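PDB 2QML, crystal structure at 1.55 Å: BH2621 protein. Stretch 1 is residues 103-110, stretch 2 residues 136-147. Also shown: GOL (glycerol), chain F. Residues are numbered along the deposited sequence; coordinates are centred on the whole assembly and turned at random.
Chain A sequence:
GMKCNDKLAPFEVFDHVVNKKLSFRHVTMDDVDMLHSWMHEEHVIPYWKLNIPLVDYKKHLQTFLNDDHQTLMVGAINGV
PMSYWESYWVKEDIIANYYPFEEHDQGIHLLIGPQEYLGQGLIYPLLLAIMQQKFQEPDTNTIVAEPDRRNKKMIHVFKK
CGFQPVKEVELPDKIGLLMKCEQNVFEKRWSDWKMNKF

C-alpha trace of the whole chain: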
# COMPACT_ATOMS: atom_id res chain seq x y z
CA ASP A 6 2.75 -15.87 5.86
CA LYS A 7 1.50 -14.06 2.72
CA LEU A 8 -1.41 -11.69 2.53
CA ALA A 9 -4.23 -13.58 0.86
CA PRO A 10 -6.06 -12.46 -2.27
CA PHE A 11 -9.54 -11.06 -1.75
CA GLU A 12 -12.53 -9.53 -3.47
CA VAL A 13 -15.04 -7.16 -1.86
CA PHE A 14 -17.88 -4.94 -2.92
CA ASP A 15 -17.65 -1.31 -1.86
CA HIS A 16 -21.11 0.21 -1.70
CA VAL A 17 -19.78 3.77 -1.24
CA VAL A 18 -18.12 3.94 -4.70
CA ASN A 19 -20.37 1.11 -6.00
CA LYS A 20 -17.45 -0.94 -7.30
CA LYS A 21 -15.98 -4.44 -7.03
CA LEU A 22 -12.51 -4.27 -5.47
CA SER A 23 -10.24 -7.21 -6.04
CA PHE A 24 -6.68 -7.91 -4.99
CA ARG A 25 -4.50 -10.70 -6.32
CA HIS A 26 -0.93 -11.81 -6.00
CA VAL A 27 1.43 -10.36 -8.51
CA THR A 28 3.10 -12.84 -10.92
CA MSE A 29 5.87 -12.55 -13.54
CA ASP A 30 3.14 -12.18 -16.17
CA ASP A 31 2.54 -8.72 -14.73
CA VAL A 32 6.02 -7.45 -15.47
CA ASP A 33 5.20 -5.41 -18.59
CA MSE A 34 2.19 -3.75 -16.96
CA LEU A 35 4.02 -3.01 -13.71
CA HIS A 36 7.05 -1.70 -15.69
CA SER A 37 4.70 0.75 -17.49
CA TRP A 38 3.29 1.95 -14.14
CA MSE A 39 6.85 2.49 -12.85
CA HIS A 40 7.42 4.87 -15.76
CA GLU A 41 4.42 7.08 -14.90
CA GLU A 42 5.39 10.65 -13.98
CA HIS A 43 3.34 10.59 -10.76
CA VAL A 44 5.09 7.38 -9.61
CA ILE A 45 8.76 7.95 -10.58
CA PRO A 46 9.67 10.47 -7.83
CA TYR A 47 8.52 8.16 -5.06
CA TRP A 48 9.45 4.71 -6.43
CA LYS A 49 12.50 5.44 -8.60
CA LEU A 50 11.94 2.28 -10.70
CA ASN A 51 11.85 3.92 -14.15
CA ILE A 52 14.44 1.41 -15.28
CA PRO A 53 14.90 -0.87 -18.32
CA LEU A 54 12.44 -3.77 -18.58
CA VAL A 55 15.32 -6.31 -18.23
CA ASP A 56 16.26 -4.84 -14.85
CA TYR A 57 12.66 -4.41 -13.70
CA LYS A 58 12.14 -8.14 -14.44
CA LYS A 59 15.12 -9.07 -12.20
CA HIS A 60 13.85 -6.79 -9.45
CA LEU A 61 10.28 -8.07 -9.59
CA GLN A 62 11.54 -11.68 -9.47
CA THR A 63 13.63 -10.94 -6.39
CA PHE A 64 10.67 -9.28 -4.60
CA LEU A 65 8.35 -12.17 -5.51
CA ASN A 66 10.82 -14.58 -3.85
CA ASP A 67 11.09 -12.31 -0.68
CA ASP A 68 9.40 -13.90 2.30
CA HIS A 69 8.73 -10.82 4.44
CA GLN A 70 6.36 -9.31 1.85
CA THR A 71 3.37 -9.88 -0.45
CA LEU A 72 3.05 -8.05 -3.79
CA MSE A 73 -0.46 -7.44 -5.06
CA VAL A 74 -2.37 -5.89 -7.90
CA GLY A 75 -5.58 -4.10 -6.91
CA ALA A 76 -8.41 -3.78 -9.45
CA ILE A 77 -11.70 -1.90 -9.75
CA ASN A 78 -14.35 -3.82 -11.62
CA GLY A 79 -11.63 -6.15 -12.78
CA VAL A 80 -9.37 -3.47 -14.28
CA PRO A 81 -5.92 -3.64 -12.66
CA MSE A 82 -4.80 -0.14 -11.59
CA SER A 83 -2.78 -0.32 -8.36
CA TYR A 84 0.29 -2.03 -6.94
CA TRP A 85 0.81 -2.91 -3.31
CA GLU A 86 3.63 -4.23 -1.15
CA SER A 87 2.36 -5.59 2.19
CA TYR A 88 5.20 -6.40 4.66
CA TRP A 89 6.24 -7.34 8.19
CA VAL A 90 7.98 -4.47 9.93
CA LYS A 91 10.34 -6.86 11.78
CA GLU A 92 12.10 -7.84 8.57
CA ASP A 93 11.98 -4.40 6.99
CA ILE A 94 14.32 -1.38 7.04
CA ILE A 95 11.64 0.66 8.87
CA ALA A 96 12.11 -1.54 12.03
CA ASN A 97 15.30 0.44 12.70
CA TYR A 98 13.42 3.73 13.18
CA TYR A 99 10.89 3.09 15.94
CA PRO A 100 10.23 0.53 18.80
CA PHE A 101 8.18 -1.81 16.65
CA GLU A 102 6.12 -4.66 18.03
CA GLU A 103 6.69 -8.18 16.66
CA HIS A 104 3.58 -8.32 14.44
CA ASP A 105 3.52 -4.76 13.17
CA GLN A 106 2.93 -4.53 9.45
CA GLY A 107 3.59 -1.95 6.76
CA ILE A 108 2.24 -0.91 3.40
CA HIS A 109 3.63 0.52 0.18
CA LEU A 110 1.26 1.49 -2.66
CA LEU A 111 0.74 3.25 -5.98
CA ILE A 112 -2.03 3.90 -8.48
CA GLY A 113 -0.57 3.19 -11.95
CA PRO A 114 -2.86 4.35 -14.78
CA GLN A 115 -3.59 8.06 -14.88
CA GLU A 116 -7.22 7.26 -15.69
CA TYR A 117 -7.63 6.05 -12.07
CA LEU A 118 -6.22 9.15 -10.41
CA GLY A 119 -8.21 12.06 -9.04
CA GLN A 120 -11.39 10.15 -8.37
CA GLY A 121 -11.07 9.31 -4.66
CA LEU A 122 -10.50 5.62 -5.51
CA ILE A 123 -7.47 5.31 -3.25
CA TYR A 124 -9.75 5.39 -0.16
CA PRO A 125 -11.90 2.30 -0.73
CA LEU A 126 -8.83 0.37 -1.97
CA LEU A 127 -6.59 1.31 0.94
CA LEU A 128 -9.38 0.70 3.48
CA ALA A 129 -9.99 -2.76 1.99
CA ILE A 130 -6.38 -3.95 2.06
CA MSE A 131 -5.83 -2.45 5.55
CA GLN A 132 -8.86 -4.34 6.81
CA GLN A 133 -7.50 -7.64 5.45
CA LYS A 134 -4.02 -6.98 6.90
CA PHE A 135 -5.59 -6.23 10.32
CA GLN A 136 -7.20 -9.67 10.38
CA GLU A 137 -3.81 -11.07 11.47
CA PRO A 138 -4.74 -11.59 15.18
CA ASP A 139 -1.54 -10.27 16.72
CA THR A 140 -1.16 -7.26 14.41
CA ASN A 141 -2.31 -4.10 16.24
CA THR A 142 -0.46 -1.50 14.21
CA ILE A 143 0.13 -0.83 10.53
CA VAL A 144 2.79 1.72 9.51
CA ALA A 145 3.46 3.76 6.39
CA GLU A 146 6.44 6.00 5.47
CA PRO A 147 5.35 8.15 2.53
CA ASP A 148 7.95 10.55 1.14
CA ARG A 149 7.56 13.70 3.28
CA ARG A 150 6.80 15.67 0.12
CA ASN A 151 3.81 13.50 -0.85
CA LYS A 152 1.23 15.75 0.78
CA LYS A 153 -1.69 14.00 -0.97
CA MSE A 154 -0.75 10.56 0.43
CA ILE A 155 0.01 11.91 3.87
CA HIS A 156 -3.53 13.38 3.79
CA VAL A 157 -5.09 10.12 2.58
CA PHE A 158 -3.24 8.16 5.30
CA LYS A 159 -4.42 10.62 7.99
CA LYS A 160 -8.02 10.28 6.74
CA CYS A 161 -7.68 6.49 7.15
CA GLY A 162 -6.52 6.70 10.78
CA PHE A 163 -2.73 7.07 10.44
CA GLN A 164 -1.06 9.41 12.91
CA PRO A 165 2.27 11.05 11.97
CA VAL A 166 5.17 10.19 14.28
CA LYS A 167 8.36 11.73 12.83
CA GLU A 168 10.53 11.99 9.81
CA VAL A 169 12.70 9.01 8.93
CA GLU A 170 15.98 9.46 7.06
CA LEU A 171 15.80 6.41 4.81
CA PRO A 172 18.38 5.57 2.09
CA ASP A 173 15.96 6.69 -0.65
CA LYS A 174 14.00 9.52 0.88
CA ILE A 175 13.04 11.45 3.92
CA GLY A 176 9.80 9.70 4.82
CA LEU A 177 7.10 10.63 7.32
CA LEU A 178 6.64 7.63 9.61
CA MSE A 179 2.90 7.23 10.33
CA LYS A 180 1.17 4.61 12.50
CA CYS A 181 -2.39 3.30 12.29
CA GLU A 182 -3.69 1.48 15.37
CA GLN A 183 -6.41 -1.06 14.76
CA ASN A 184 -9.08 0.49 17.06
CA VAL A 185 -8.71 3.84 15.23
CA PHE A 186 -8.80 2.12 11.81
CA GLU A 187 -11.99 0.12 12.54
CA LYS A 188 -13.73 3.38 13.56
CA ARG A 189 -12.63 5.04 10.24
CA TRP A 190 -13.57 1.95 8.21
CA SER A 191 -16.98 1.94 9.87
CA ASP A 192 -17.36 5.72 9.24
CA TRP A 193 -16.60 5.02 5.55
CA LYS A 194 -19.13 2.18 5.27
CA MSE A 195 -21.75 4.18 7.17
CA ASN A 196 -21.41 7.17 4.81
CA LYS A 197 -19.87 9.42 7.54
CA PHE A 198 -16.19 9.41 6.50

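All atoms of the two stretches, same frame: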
# COMPACT_ATOMS: atom_id res chain seq x y z
N GLU A 103 6.43 -6.98 17.46
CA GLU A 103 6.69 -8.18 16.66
C GLU A 103 5.83 -8.37 15.42
O GLU A 103 6.33 -8.76 14.37
CB GLU A 103 6.50 -9.38 17.61
CG GLU A 103 6.70 -10.77 17.03
CD GLU A 103 8.15 -11.19 16.94
OE1 GLU A 103 9.05 -10.40 17.32
OE2 GLU A 103 8.38 -12.34 16.49
N HIS A 104 4.54 -8.08 15.54
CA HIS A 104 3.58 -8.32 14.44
C HIS A 104 3.13 -7.06 13.72
O HIS A 104 2.19 -7.09 12.98
CB HIS A 104 2.38 -9.08 14.97
CG HIS A 104 2.74 -10.43 15.48
ND1 HIS A 104 3.01 -10.67 16.81
CD2 HIS A 104 2.98 -11.58 14.82
CE1 HIS A 104 3.34 -11.94 16.96
NE2 HIS A 104 3.33 -12.51 15.76
N ASP A 105 3.85 -5.96 13.91
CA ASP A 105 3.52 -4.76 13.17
C ASP A 105 3.70 -5.02 11.69
O ASP A 105 4.62 -5.72 11.29
CB ASP A 105 4.43 -3.59 13.57
CG ASP A 105 4.17 -3.03 14.96
OD1 ASP A 105 3.19 -3.41 15.63
OD2 ASP A 105 4.93 -2.09 15.32
N GLN A 106 2.86 -4.40 10.87
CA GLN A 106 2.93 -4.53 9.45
C GLN A 106 3.08 -3.13 8.83
O GLN A 106 2.85 -2.10 9.47
CB GLN A 106 1.67 -5.22 8.88
CG GLN A 106 1.43 -6.65 9.36
CD GLN A 106 0.19 -7.18 8.74
OE1 GLN A 106 -0.07 -6.93 7.59
NE2 GLN A 106 -0.59 -7.94 9.48
N GLY A 107 3.48 -3.14 7.57
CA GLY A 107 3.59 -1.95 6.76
C GLY A 107 2.99 -2.08 5.39
O GLY A 107 2.62 -3.18 4.97
N ILE A 108 2.84 -0.95 4.71
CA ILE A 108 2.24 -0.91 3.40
C ILE A 108 2.92 0.09 2.48
O ILE A 108 3.30 1.21 2.91
CB ILE A 108 0.72 -0.62 3.48
CG1 ILE A 108 0.04 -0.91 2.11
CG2 ILE A 108 0.42 0.79 4.07
CD1 ILE A 108 0.04 -2.41 1.71
N HIS A 109 3.19 -0.35 1.26
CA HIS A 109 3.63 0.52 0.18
C HIS A 109 2.56 0.43 -0.90
O HIS A 109 1.97 -0.65 -1.08
CB HIS A 109 4.97 0.17 -0.42
CG HIS A 109 6.11 0.13 0.55
ND1 HIS A 109 6.58 1.28 1.17
CD2 HIS A 109 6.97 -0.85 0.86
CE1 HIS A 109 7.64 0.95 1.90
NE2 HIS A 109 7.85 -0.34 1.79
N LEU A 110 2.30 1.51 -1.62
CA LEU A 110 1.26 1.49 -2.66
C LEU A 110 1.46 2.53 -3.74
O LEU A 110 2.19 3.50 -3.56
CB LEU A 110 -0.11 1.73 -2.00
CG LEU A 110 -0.40 3.10 -1.36
CD1 LEU A 110 -0.99 4.09 -2.41
CD2 LEU A 110 -1.32 3.06 -0.15
N GLN A 136 -6.63 -8.43 9.90
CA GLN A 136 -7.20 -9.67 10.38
C GLN A 136 -6.15 -10.62 10.94
O GLN A 136 -6.50 -11.66 11.50
CB GLN A 136 -8.04 -10.37 9.31
CG GLN A 136 -9.12 -9.51 8.78
CD GLN A 136 -9.99 -8.91 9.85
OE1 GLN A 136 -10.57 -9.60 10.66
NE2 GLN A 136 -10.03 -7.59 9.88
N GLU A 137 -4.87 -10.34 10.74
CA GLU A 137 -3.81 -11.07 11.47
C GLU A 137 -4.05 -10.83 12.98
O GLU A 137 -4.01 -9.70 13.43
CB GLU A 137 -2.45 -10.61 10.99
CG GLU A 137 -1.31 -11.15 11.82
CD GLU A 137 -1.11 -12.64 11.63
OE1 GLU A 137 -1.26 -13.10 10.47
OE2 GLU A 137 -0.76 -13.30 12.62
N PRO A 138 -4.33 -11.89 13.77
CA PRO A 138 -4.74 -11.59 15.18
C PRO A 138 -3.75 -10.78 16.02
O PRO A 138 -4.19 -9.95 16.79
CB PRO A 138 -4.98 -12.99 15.77
CG PRO A 138 -5.37 -13.80 14.55
CD PRO A 138 -4.46 -13.33 13.47
N ASP A 139 -2.46 -10.99 15.85
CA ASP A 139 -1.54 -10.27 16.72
C ASP A 139 -1.09 -8.93 16.16
O ASP A 139 -0.36 -8.20 16.84
CB ASP A 139 -0.32 -11.15 16.98
CG ASP A 139 -0.68 -12.44 17.75
OD1 ASP A 139 -1.56 -12.37 18.63
OD2 ASP A 139 -0.06 -13.49 17.45
N THR A 140 -1.51 -8.58 14.95
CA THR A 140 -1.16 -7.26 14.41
C THR A 140 -2.09 -6.18 14.95
O THR A 140 -3.29 -6.19 14.68
CB THR A 140 -1.21 -7.22 12.88
OG1 THR A 140 -0.22 -8.11 12.38
CG2 THR A 140 -0.99 -5.79 12.37
N ASN A 141 -1.53 -5.23 15.70
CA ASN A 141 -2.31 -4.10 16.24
C ASN A 141 -2.01 -2.79 15.57
O ASN A 141 -2.75 -1.83 15.74
CB ASN A 141 -2.00 -3.92 17.71
CG ASN A 141 -2.20 -5.19 18.51
OD1 ASN A 141 -3.22 -5.87 18.39
ND2 ASN A 141 -1.21 -5.53 19.34
N THR A 142 -0.93 -2.74 14.80
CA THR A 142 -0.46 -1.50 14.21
C THR A 142 0.02 -1.73 12.80
O THR A 142 0.74 -2.72 12.54
CB THR A 142 0.71 -0.87 15.04
OG1 THR A 142 0.30 -0.79 16.42
CG2 THR A 142 1.16 0.54 14.45
N ILE A 143 -0.39 -0.85 11.89
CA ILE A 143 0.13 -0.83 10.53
C ILE A 143 0.81 0.54 10.33
O ILE A 143 0.28 1.55 10.72
CB ILE A 143 -0.93 -1.06 9.45
CG1 ILE A 143 -1.58 -2.46 9.58
CG2 ILE A 143 -0.32 -0.93 8.05
CD1 ILE A 143 -2.79 -2.70 8.71
N VAL A 144 2.01 0.52 9.75
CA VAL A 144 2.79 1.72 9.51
C VAL A 144 2.94 1.99 8.01
O VAL A 144 2.80 1.12 7.14
CB VAL A 144 4.19 1.66 10.18
CG1 VAL A 144 4.07 1.35 11.68
CG2 VAL A 144 5.14 0.68 9.43
N ALA A 145 3.21 3.25 7.74
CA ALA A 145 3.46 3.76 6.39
C ALA A 145 4.55 4.85 6.55
O ALA A 145 4.68 5.49 7.62
CB ALA A 145 2.24 4.33 5.80
N GLU A 146 5.38 4.99 5.50
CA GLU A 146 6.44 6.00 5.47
C GLU A 146 6.48 6.70 4.11
O GLU A 146 7.51 6.68 3.44
CB GLU A 146 7.80 5.38 5.89
CG GLU A 146 8.10 3.95 5.40
CD GLU A 146 7.91 3.81 3.90
OE1 GLU A 146 6.72 3.72 3.50
OE2 GLU A 146 8.90 3.82 3.10
N PRO A 147 5.37 7.40 3.75
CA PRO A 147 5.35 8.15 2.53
C PRO A 147 6.50 9.17 2.49
O PRO A 147 6.88 9.68 3.56
CB PRO A 147 4.01 8.92 2.60
CG PRO A 147 3.65 8.95 4.11
CD PRO A 147 4.15 7.62 4.58
C1 GOL F . 4.46 4.53 1.33
O1 GOL F . 5.85 4.22 1.21
C2 GOL F . 4.09 4.83 -0.11
O2 GOL F . 4.09 3.63 -0.85
C3 GOL F . 2.74 5.51 -0.33
O3 GOL F . 2.70 6.86 0.13
O HOH W 1 1.24 -5.27 15.97
O HOH W 2 2.07 -2.23 17.73
O HOH W 3 5.35 1.66 4.54

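Strands 106-110 and 142-145 of the two stretches pair in parallel, their N-to-C directions 35° apart and their axes approaching to 4.5 Å; 623 Å² is buried between the stretches.

Contact begins in the loops. The His 104 ring lies against Asp 139, whose CB sits 3.6 Å from the ring centroid and 21° off its normal, a CH-pi contact over the face. Thr 140 OG1 donates to His 104 O at 2.7 Å. Thr 140 ends a type I turn that starts at Glu 137, closed by Thr 140 N to Glu 137 O at 3.1 Å.

Asp 105 points its CA-to-CB bond away, yet its carboxylate returns through water. OD1 of Asp 105 accepts from water 1 and water 2, each at 2.7 Å; water 1 accepts from Asn 141 N at 2.8 Å, and water 2 donates to Thr 142 OG1 at 2.6 Å.

Gln 106 begins the ladder: Gln 106 N donates to Thr 142 O (3.2 Å, 168°) and Gln 106 O accepts from Val 144 N (2.8 Å, 161°), so it straddles Ile 143, the alternation expected of parallel pairing. Gln 106 NE2 also donates to Thr 140 OG1 (2.9 Å), making that hydroxyl both acceptor and donor.

At Gly 107, paired with Val 144, Gly 107 CA approaches Val 144 O to 3.2 Å in a CA-H...O contact. Val 144 O also accepts from Ile 108 N at 3.2 Å, though the 137° angle is less linear. Ile 108 CG2 makes apolar contacts with Ile 143 CG2 (4.4 Å) and Ala 145 CB (4.3 Å).

Beyond the ladder, solvent and ligand span the gap. Water 3 donates to Ile 108 O and Glu 146 OE1, both at 2.7 Å. Glycerol O1 accepts from His 109 ND1 (3.0 Å) and donates to Glu 146 OE1 (2.5 Å).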